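PDB 6ZM9: Chains: A from Unidentified, which cleaves S-adenosylmethionine as a phage-encoded SAM lyase, giving S-methyl-5'-thioadenosine. Local coordinates for the interface of chains A and B. Sequence-based numbering; all coordinates share one arbitrary frame. Chains: chain A/B, Chains: A.

Contact 1: the interface of chains A and B. Residues chain A 33, 37, 47, 49-51; chain B 55-57, 68.
B:Val57 pushes its CG2 methyl between A:Phe51 and A:Ile37, touching CE1 of the A:Phe51 ring at 3.8 Å and crossing both side chains at a slant. CG2 can get there because it lies anti to the carbonyl carbon while CG1 stands anti to the backbone N (chi1 174°). A:Val33, on helix 29-43, slides past B:Val57 in the opposite direction and does the same with B:Thr68, where its CG1 meets the CG2 methyl at 3.9 Å. Its other branch, CG2, lies over one face of the A:Phe51 ring, offset toward the rim, and touches CB of B:Arg55, the two side chains crossing at about a right angle. A:Ile37 leans its CD1 tip on B:Thr68, 3.8 Å from the hydroxyl OG1. Behind this packing the two copies of strand 49-59 pair antiparallel. A:Phe51 N donates to B:Arg55 O at 2.8 Å, an oxygen that also sits in plane at the edge of the A:Phe51 ring. B:Arg55 N returns a bond to A:Phe51 O, and A:Ala49 and B:Val57 exchange a second pair, with B:Val57 N to A:Ala49 O the straighter bond (167° at H). The seam continues a sheet from one subunit into the next and so joins neighbouring copies in the deposited trimer, which may be biological.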
loop_
_atom_site.group_PDB
_atom_site.type_symbol
_atom_site.label_atom_id
_atom_site.label_comp_id
_atom_site.label_asym_id
_atom_site.label_seq_id
_atom_site.Cartn_x
_atom_site.Cartn_y
_atom_site.Cartn_z
ATOM N N VAL A 33 15.643 -5.232 1.692
ATOM C CA VAL A 33 16.105 -3.843 1.593
ATOM C C VAL A 33 17.537 -3.802 1.080
ATOM O O VAL A 33 17.858 -3.112 0.107
ATOM C CB VAL A 33 15.980 -3.128 2.950
ATOM C CG1 VAL A 33 16.595 -1.730 2.891
ATOM C CG2 VAL A 33 14.510 -3.020 3.388
ATOM N N ILE A 37 18.913 -2.464 -2.644
ATOM C CA ILE A 37 19.860 -1.357 -2.780
ATOM C C ILE A 37 21.033 -1.780 -3.653
ATOM O O ILE A 37 21.460 -1.052 -4.557
ATOM C CB ILE A 37 20.349 -0.874 -1.401
ATOM C CG1 ILE A 37 19.238 -0.178 -0.622
ATOM C CG2 ILE A 37 21.582 0.050 -1.568
ATOM C CD1 ILE A 37 19.584 0.044 0.833
ATOM N N PRO A 47 18.374 4.278 -5.771
ATOM C CA PRO A 47 17.722 3.117 -5.148
ATOM C C PRO A 47 16.471 3.444 -4.352
ATOM O O PRO A 47 15.781 2.504 -3.914
ATOM C CB PRO A 47 18.804 2.552 -4.222
ATOM C CG PRO A 47 19.726 3.643 -3.971
ATOM C CD PRO A 47 19.652 4.609 -5.119
ATOM N N ALA A 49 13.210 4.018 -2.399
ATOM C CA ALA A 49 12.057 3.124 -2.442
ATOM C C ALA A 49 11.492 2.972 -1.034
ATOM O O ALA A 49 12.120 3.378 -0.051
ATOM C CB ALA A 49 12.459 1.750 -2.981
ATOM N N SER A 50 10.317 2.351 -0.957
ATOM C CA SER A 50 9.668 2.000 0.297
ATOM C C SER A 50 9.478 0.489 0.344
ATOM O O SER A 50 9.219 -0.140 -0.688
ATOM C CB SER A 50 8.302 2.666 0.426
ATOM O OG SER A 50 8.458 4.081 0.547
ATOM N N PHE A 51 9.569 -0.078 1.544
ATOM C CA PHE A 51 9.475 -1.518 1.758
ATOM C C PHE A 51 8.476 -1.762 2.886
ATOM O O PHE A 51 8.674 -1.295 4.006
ATOM C CB PHE A 51 10.835 -2.091 2.133
ATOM C CG PHE A 51 11.921 -1.859 1.092
ATOM C CD1 PHE A 51 12.549 -0.634 1.000
ATOM C CD2 PHE A 51 12.287 -2.861 0.213
ATOM C CE1 PHE A 51 13.536 -0.420 0.062
ATOM C CE2 PHE A 51 13.273 -2.651 -0.730
ATOM C CZ PHE A 51 13.907 -1.433 -0.797
ATOM N N ARG B 55 10.098 0.352 5.944
ATOM C CA ARG B 55 11.508 0.704 5.820
ATOM C C ARG B 55 11.639 1.523 4.545
ATOM O O ARG B 55 11.021 1.204 3.524
ATOM C CB ARG B 55 12.411 -0.520 5.779
ATOM C CG ARG B 55 12.381 -1.301 7.072
ATOM C CD ARG B 55 13.068 -0.572 8.224
ATOM N NE ARG B 55 14.518 -0.630 8.108
ATOM C CZ ARG B 55 15.360 0.147 8.780
ATOM N NH1 ARG B 55 14.918 1.082 9.607
ATOM N NH2 ARG B 55 16.664 -0.021 8.612
ATOM N N GLY B 56 12.401 2.604 4.612
ATOM C CA GLY B 56 12.558 3.486 3.477
ATOM C C GLY B 56 14.020 3.719 3.173
ATOM O O GLY B 56 14.878 3.709 4.054
ATOM N N VAL B 57 14.286 3.962 1.893
ATOM C CA VAL B 57 15.614 4.291 1.393
ATOM C C VAL B 57 15.494 5.612 0.651
ATOM O O VAL B 57 14.617 5.765 -0.213
ATOM C CB VAL B 57 16.140 3.183 0.467
ATOM C CG1 VAL B 57 17.453 3.560 -0.173
ATOM C CG2 VAL B 57 16.269 1.876 1.237
ATOM N N THR B 68 18.885 4.665 5.107
ATOM C CA THR B 68 17.863 3.654 5.341
ATOM C C THR B 68 17.229 3.953 6.700
ATOM O O THR B 68 17.936 4.067 7.711
ATOM C CB THR B 68 18.462 2.245 5.295
ATOM O OG1 THR B 68 19.123 2.025 4.038
ATOM C CG2 THR B 68 17.381 1.194 5.413
#

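Contact 2: the interface of chains A and B. Residues chain A 3, 5; chain B 92, 96, 121, 123.
A:Met3 starts with CG anti to the backbone N (chi1 173°) and bends at chi2 and chi3, which carries its thioether above the rim of the B:Tyr121 ring, at the CG-CD1 bond, and its methyl on toward B:Lys96 of helix 84-101. A:Arg5 sets CG anti to the carbonyl carbon and runs extended from CG to NE alongside B:Tyr121, pointing the same way; its last torsion (chi4 74°) then swings the guanidinium out of the line of the chain and turns a face to the ring's edge. CE1 of B:Tyr121 stands 3.4 Å above the guanidinium plane, over its centre, with the two planes 80° apart. A:Arg5 NH2 lies 3.2 Å from the phenol OH of B:Tyr121, but that oxygen stands well above the guanidinium plane, where no N-H points, so this is at most a polar face contact. A:Met3 crosses B:Tyr121 at a slant, SD 3.7 Å from ring atom CG. Its CE methyl presses on CE of B:Lys96 at 3.4 Å, tighter than usual, and meets CG1 of B:Ile123 at 3.9 Å. B:Gln92 brings its CG to 4.0 Å from the sulfur SD of A:Met3. Strand 2-5 of chain A pairs antiparallel with strand 116-124 of chain B, A:Met3 opposite B:Ile123 and A:Arg5 opposite B:Tyr121. This N-terminal arm, its methionine plugged between the neighbour's sheet and helix 84-101, likely ties subunits together if the deposited trimer is the working form.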
loop_
_atom_site.group_PDB
_atom_site.type_symbol
_atom_site.label_atom_id
_atom_site.label_comp_id
_atom_site.label_asym_id
_atom_site.label_seq_id
_atom_site.Cartn_x
_atom_site.Cartn_y
_atom_site.Cartn_z
ATOM N N MET A 3 7.191 23.152 -3.269
ATOM C CA MET A 3 6.226 22.128 -3.663
ATOM C C MET A 3 6.564 21.799 -5.112
ATOM O O MET A 3 6.062 22.433 -6.035
ATOM C CB MET A 3 4.826 22.710 -3.510
ATOM C CG MET A 3 3.687 21.865 -4.015
ATOM S SD MET A 3 3.068 20.708 -2.782
ATOM C CE MET A 3 3.010 21.652 -1.247
ATOM N N ARG A 5 6.530 19.646 -8.413
ATOM C CA ARG A 5 5.726 18.650 -9.111
ATOM C C ARG A 5 6.644 17.731 -9.883
ATOM O O ARG A 5 7.557 18.186 -10.583
ATOM C CB ARG A 5 4.781 19.323 -10.102
ATOM C CG ARG A 5 3.468 19.759 -9.502
ATOM C CD ARG A 5 2.531 20.391 -10.538
ATOM N NE ARG A 5 1.241 20.708 -9.923
ATOM C CZ ARG A 5 1.023 21.723 -9.084
ATOM N NH1 ARG A 5 2.003 22.562 -8.757
ATOM N NH2 ARG A 5 -0.188 21.896 -8.570
ATOM N N GLN B 92 -1.941 18.975 0.617
ATOM C CA GLN B 92 -0.676 19.693 0.461
ATOM C C GLN B 92 -0.272 20.362 1.759
ATOM O O GLN B 92 0.892 20.307 2.178
ATOM C CB GLN B 92 -0.844 20.749 -0.633
ATOM C CG GLN B 92 -0.815 20.202 -2.046
ATOM C CD GLN B 92 -1.138 21.284 -3.060
ATOM O OE1 GLN B 92 -1.879 22.218 -2.773
ATOM N NE2 GLN B 92 -0.583 21.155 -4.253
ATOM N N LYS B 96 3.081 19.637 3.994
ATOM C CA LYS B 96 4.024 20.700 4.321
ATOM C C LYS B 96 4.232 20.803 5.821
ATOM O O LYS B 96 5.365 20.977 6.283
ATOM C CB LYS B 96 3.533 22.035 3.769
ATOM C CG LYS B 96 3.719 22.170 2.290
ATOM C CD LYS B 96 3.503 23.601 1.838
ATOM C CE LYS B 96 4.515 23.977 0.749
ATOM N NZ LYS B 96 5.118 25.340 0.908
ATOM N N TYR B 121 4.134 15.210 -5.766
ATOM C CA TYR B 121 4.896 16.349 -5.308
ATOM C C TYR B 121 5.987 15.868 -4.377
ATOM O O TYR B 121 5.760 14.977 -3.552
ATOM C CB TYR B 121 4.029 17.332 -4.462
ATOM C CG TYR B 121 2.783 17.813 -5.132
ATOM C CD1 TYR B 121 2.823 18.872 -6.019
ATOM C CD2 TYR B 121 1.562 17.219 -4.869
ATOM C CE1 TYR B 121 1.678 19.326 -6.650
ATOM C CE2 TYR B 121 0.410 17.656 -5.500
ATOM C CZ TYR B 121 0.467 18.715 -6.389
ATOM O OH TYR B 121 -0.670 19.170 -7.022
ATOM N N ILE B 123 7.903 17.704 -1.428
ATOM C CA ILE B 123 7.869 18.909 -0.627
ATOM C C ILE B 123 9.232 18.997 0.014
ATOM O O ILE B 123 9.565 18.171 0.872
ATOM C CB ILE B 123 6.761 18.870 0.428
ATOM C CG1 ILE B 123 5.404 18.763 -0.233
ATOM C CG2 ILE B 123 6.864 20.126 1.293
ATOM C CD1 ILE B 123 4.259 18.508 0.738
#

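Contact 3: the interface of chains A and B. Residues chain A 50, 52, 75, 77; chain B 14, 16, 54, 73, 110.
A:Ile77 and B:Phe16 meet tip to tip, CD1 of the isoleucine 4.0 Å from ring carbon CE1, at the apolar centre of a sheet-to-sheet contact in this SAM lyase; B:Phe16 and B:Gln54 also belong to the pocket that holds S-methyl-5'-thioadenosine. On the same strand 66-77, A:Ile75 carries CG1 anti to the carbonyl carbon (chi1 -58°), and its CD1 tip reaches the amide NE2 of B:Gln73 at 3.4 Å, the two side chains meeting at a slant. Its CG2 branch faces NH1 of B:Arg14 at 3.9 Å, so aliphatic carbon from chain A covers polar groups of chain B. A:Val52 adds its CG2 methyl beside OE1 of B:Gln54. Next outward, A:Ser50 lays CB against the B:Gln54 amide and brings its hydroxyl OG to 3.3 Å from NE2, a close approach rather than a hydrogen bond. That NE2 lies in plane at the edge of the B:Phe16 ring. Polar bonds here run within chain B. B:Gln73 NE2 donates to B:Gln54 OE1 at 3.0 Å, the donor tilted 34° from the carbonyl plane, which should fix how the B:Gln54 amide is turned. B:Arg14 has CZ of B:Phe16 centred over one guanidinium face; its NH1 makes a weak bond to B:Gln73 OE1. At the rim, NE of B:Arg14 forms a long salt bridge with the carboxylate OE2 of B:Glu110, 3.4 Å away.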
loop_
_atom_site.group_PDB
_atom_site.type_symbol
_atom_site.label_atom_id
_atom_site.label_comp_id
_atom_site.label_asym_id
_atom_site.label_seq_id
_atom_site.Cartn_x
_atom_site.Cartn_y
_atom_site.Cartn_z
ATOM N N SER A 50 10.317 2.351 -0.957
ATOM C CA SER A 50 9.668 2.000 0.297
ATOM C C SER A 50 9.478 0.489 0.344
ATOM O O SER A 50 9.219 -0.140 -0.688
ATOM C CB SER A 50 8.302 2.666 0.426
ATOM O OG SER A 50 8.458 4.081 0.547
ATOM N N VAL A 52 7.407 -2.499 2.586
ATOM C CA VAL A 52 6.318 -2.738 3.525
ATOM C C VAL A 52 6.337 -4.208 3.938
ATOM O O VAL A 52 6.233 -5.105 3.094
ATOM C CB VAL A 52 4.965 -2.397 2.878
ATOM C CG1 VAL A 52 3.809 -2.671 3.837
ATOM C CG2 VAL A 52 4.943 -0.950 2.409
ATOM N N ILE A 75 7.746 -0.616 -2.992
ATOM C CA ILE A 75 7.039 0.454 -3.696
ATOM C C ILE A 75 8.096 1.393 -4.263
ATOM O O ILE A 75 8.889 1.969 -3.507
ATOM C CB ILE A 75 6.080 1.214 -2.767
ATOM C CG1 ILE A 75 5.072 0.249 -2.144
ATOM C CG2 ILE A 75 5.388 2.340 -3.518
ATOM C CD1 ILE A 75 4.267 0.845 -0.994
ATOM N N ILE A 77 8.571 4.748 -6.708
ATOM C CA ILE A 77 8.122 5.876 -7.514
ATOM C C ILE A 77 9.328 6.391 -8.293
ATOM O O ILE A 77 10.376 6.666 -7.701
ATOM C CB ILE A 77 7.514 6.982 -6.630
ATOM C CG1 ILE A 77 6.331 6.433 -5.821
ATOM C CG2 ILE A 77 7.138 8.182 -7.509
ATOM C CD1 ILE A 77 5.849 7.364 -4.779
ATOM N N ARG B 14 -1.631 9.623 -0.871
ATOM C CA ARG B 14 -0.595 8.917 -0.130
ATOM C C ARG B 14 0.488 9.927 0.226
ATOM O O ARG B 14 0.897 10.732 -0.616
ATOM C CB ARG B 14 0.048 7.806 -0.975
ATOM C CG ARG B 14 -0.887 6.719 -1.426
ATOM C CD ARG B 14 -0.113 5.439 -1.765
ATOM N NE ARG B 14 0.714 5.568 -2.964
ATOM C CZ ARG B 14 1.587 4.653 -3.377
ATOM N NH1 ARG B 14 1.773 3.534 -2.687
ATOM N NH2 ARG B 14 2.284 4.863 -4.484
ATOM N N PHE B 16 4.364 10.127 2.168
ATOM C CA PHE B 16 5.499 9.384 2.693
ATOM C C PHE B 16 6.333 10.296 3.577
ATOM O O PHE B 16 6.838 11.326 3.101
ATOM C CB PHE B 16 6.337 8.847 1.549
ATOM C CG PHE B 16 5.622 7.850 0.686
ATOM C CD1 PHE B 16 4.825 8.249 -0.374
ATOM C CD2 PHE B 16 5.745 6.503 0.948
ATOM C CE1 PHE B 16 4.177 7.307 -1.177
ATOM C CE2 PHE B 16 5.115 5.545 0.139
ATOM C CZ PHE B 16 4.339 5.941 -0.919
ATOM N N GLN B 54 6.985 1.337 7.477
ATOM C CA GLN B 54 7.801 0.914 6.358
ATOM C C GLN B 54 9.266 1.020 6.733
ATOM O O GLN B 54 9.639 1.708 7.689
ATOM C CB GLN B 54 7.669 1.840 5.142
ATOM C CG GLN B 54 6.277 2.191 4.787
ATOM C CD GLN B 54 6.189 2.969 3.497
ATOM O OE1 GLN B 54 5.449 2.600 2.593
ATOM N NE2 GLN B 54 6.906 4.083 3.427
ATOM N N GLN B 73 3.841 5.509 5.536
ATOM C CA GLN B 73 2.972 5.836 4.415
ATOM C C GLN B 73 1.575 6.117 4.963
ATOM O O GLN B 73 0.944 5.229 5.549
ATOM C CB GLN B 73 2.954 4.684 3.408
ATOM C CG GLN B 73 2.030 4.939 2.228
ATOM C CD GLN B 73 1.840 3.754 1.305
ATOM O OE1 GLN B 73 0.913 3.748 0.501
ATOM N NE2 GLN B 73 2.741 2.787 1.371
ATOM N N GLU B 110 1.266 12.109 -3.072
ATOM C CA GLU B 110 0.634 11.674 -4.310
ATOM C C GLU B 110 -0.866 11.888 -4.163
ATOM O O GLU B 110 -1.457 11.446 -3.174
ATOM C CB GLU B 110 0.941 10.193 -4.556
ATOM C CG GLU B 110 0.476 9.666 -5.895
ATOM C CD GLU B 110 0.801 8.192 -6.094
ATOM O OE1 GLU B 110 1.909 7.872 -6.584
ATOM O OE2 GLU B 110 -0.061 7.350 -5.754
#

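Contact 1 and contact 3 adjoin, the centres of their C-alpha atoms about 10 Å apart, and share A:Ser50; strand 49-59 of both chains runs through both. Contact 2 stands apart, its C-alpha centre about 15 Å from that of contact 3 and 21 Å from that of contact 1, and draws on the N-terminal strand 2-5 of chain A, which reaches across to the far part of chain B. One subunit therefore holds its neighbour by strand pairing at two separated places, with side-chain packing between them. Because B:Phe16 and B:Gln54 line the nucleoside pocket, formation of the deposited trimer, if biological, may help shape it.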